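Local coordinates for glycosylation Associate Protein 2 (Streptococcus agalactiae serotype V, PDB 6OYC) that probably acts with its partners Gap1 and Gap3 in the glycosylation and secretion of a serine-rich adhesin through the accessory Sec system, at residues E133-S138 with L257-G262. Residues are numbered along the deposited sequence; the frame is centred on the assembly and turned at random.
Sequences EKLQVS and LHRRNG
Glu-133 and Arg-259 face each other in an antiparallel hydrogen-bonded pair, and their side chains cross at a slant. The carboxylate and guanidinium planes are 49° apart. Glu-133 OE1 lies 3.6 Å from Arg-259 NH2, well out of the guanidinium plane, so this salt bridge rests on charge alone. Water 1 adds a directed link: it donates to Glu-133 OE2 at 2.6 Å and accepts from Arg-259 NE. Glu-133 OE1 is also hydrogen-bonded to Tyr-131, and Arg-259 NH2 to a glycerol probably carried over from crystallisation. Arg-259 CG, set between its backbone N and carbonyl carbon (chi1 66°), lies 4.1 Å from Leu-135 CD1.

On the same face, Leu-135 and Leu-257 meet CB to CB at 4.2 Å.

Lys-134 and His-258 occupy the other face and run side by side in the same direction. Lys-134 CG lies over one face of the imidazole, 3.4 Å from His-258 ND1. Arg-260 NH2 stands 3.1 Å above the opposite face, toward the rim. Lys-134 NZ goes on to the carbonyls of Pro-329 and Leu-331, while Glu-308 and Glu-191 fix the ring's rotation through ND1 and NE2, and Glu-308 and Glu-283 bind Arg-260. These carboxylates would favour a charged ring; the guanidinium would oppose it.

Four backbone hydrogen bonds join the strands; Leu-135 N to Leu-257 O is the shortest, at 2.7 Å. In this antiparallel pairing strand 251-262 lies between strands 132-135 and 185-195, and Leu-135, Leu-257 and Arg-259 pack on strand 168-180 of a second antiparallel sheet.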
# COMPACT_ATOMS: atom_id res chain seq x y z
N GLU B 133 6.09 8.41 -4.13
CA GLU B 133 5.54 9.35 -5.09
C GLU B 133 6.01 8.95 -6.48
O GLU B 133 6.86 8.08 -6.65
CB GLU B 133 5.93 10.80 -4.75
CG GLU B 133 7.36 11.17 -5.05
CD GLU B 133 7.66 12.64 -4.70
OE1 GLU B 133 7.23 13.11 -3.64
OE2 GLU B 133 8.34 13.32 -5.49
N LYS B 134 5.41 9.58 -7.48
CA LYS B 134 5.61 9.23 -8.88
C LYS B 134 6.33 10.36 -9.61
O LYS B 134 6.07 11.54 -9.38
CB LYS B 134 4.26 8.94 -9.56
CG LYS B 134 3.73 7.53 -9.32
CD LYS B 134 2.25 7.43 -9.51
CE LYS B 134 1.50 7.91 -8.25
NZ LYS B 134 0.03 7.77 -8.45
N LEU B 135 7.28 9.97 -10.46
CA LEU B 135 7.80 10.84 -11.52
C LEU B 135 6.97 10.53 -12.75
O LEU B 135 7.08 9.43 -13.32
CB LEU B 135 9.29 10.60 -11.75
CG LEU B 135 10.21 11.20 -10.68
CD1 LEU B 135 10.26 10.32 -9.41
CD2 LEU B 135 11.59 11.38 -11.22
N GLN B 136 6.11 11.48 -13.13
CA GLN B 136 5.19 11.31 -14.25
C GLN B 136 5.90 11.54 -15.59
O GLN B 136 6.91 12.24 -15.66
CB GLN B 136 4.00 12.27 -14.10
CG GLN B 136 3.19 12.09 -12.81
CD GLN B 136 2.33 10.82 -12.83
OE1 GLN B 136 2.24 10.12 -13.84
NE2 GLN B 136 1.71 10.51 -11.70
N VAL B 137 5.32 10.98 -16.66
CA VAL B 137 5.97 11.01 -17.97
C VAL B 137 6.13 12.43 -18.48
O VAL B 137 6.90 12.66 -19.43
CB VAL B 137 5.21 10.15 -19.02
CG1 VAL B 137 5.31 8.67 -18.68
CG2 VAL B 137 3.76 10.58 -19.19
N SER B 138 5.44 13.40 -17.88
CA SER B 138 5.65 14.79 -18.29
C SER B 138 7.06 15.26 -17.95
O SER B 138 7.61 16.11 -18.65
CB SER B 138 4.62 15.70 -17.64
OG SER B 138 4.72 15.61 -16.24
N LEU B 257 7.02 6.48 -13.08
CA LEU B 257 8.15 5.91 -12.34
C LEU B 257 7.89 6.16 -10.86
O LEU B 257 7.87 7.32 -10.41
CB LEU B 257 9.47 6.54 -12.80
CG LEU B 257 10.67 6.35 -11.87
CD1 LEU B 257 11.04 4.87 -11.80
CD2 LEU B 257 11.87 7.18 -12.34
N HIS B 258 7.69 5.09 -10.10
CA HIS B 258 7.44 5.17 -8.66
C HIS B 258 8.75 5.16 -7.91
O HIS B 258 9.65 4.38 -8.23
CB HIS B 258 6.60 3.99 -8.17
CG HIS B 258 5.28 3.85 -8.85
ND1 HIS B 258 4.11 4.33 -8.29
CD2 HIS B 258 4.93 3.27 -10.02
CE1 HIS B 258 3.10 4.06 -9.09
NE2 HIS B 258 3.57 3.41 -10.15
N ARG B 259 8.82 5.97 -6.85
CA ARG B 259 9.92 5.88 -5.90
C ARG B 259 9.36 5.85 -4.49
O ARG B 259 8.45 6.61 -4.16
CB ARG B 259 10.91 7.03 -6.08
CG ARG B 259 10.35 8.42 -5.76
CD ARG B 259 10.86 8.83 -4.41
NE ARG B 259 10.63 10.24 -4.15
CZ ARG B 259 10.76 10.80 -2.95
NH1 ARG B 259 11.13 10.07 -1.90
NH2 ARG B 259 10.53 12.09 -2.81
N ARG B 260 9.90 4.96 -3.65
CA ARG B 260 9.32 4.66 -2.34
C ARG B 260 10.40 4.51 -1.28
O ARG B 260 11.52 4.05 -1.57
CB ARG B 260 8.46 3.37 -2.38
CG ARG B 260 7.23 3.49 -3.26
CD ARG B 260 6.59 2.14 -3.64
NE ARG B 260 5.55 2.34 -4.64
CZ ARG B 260 5.27 1.47 -5.60
NH1 ARG B 260 5.94 0.33 -5.68
NH2 ARG B 260 4.30 1.74 -6.47
N ASN B 261 10.07 4.89 -0.05
CA ASN B 261 10.88 4.47 1.09
C ASN B 261 10.70 2.96 1.25
O ASN B 261 9.58 2.48 1.48
CB ASN B 261 10.46 5.19 2.37
CG ASN B 261 10.70 6.71 2.33
OD1 ASN B 261 11.20 7.27 1.33
ND2 ASN B 261 10.33 7.38 3.41
N GLY B 262 11.79 2.21 1.11
CA GLY B 262 11.72 0.76 1.07
C GLY B 262 12.30 0.08 2.30
O GLY B 262 13.11 0.66 3.03
O HOH W 1 10.56 12.23 -6.12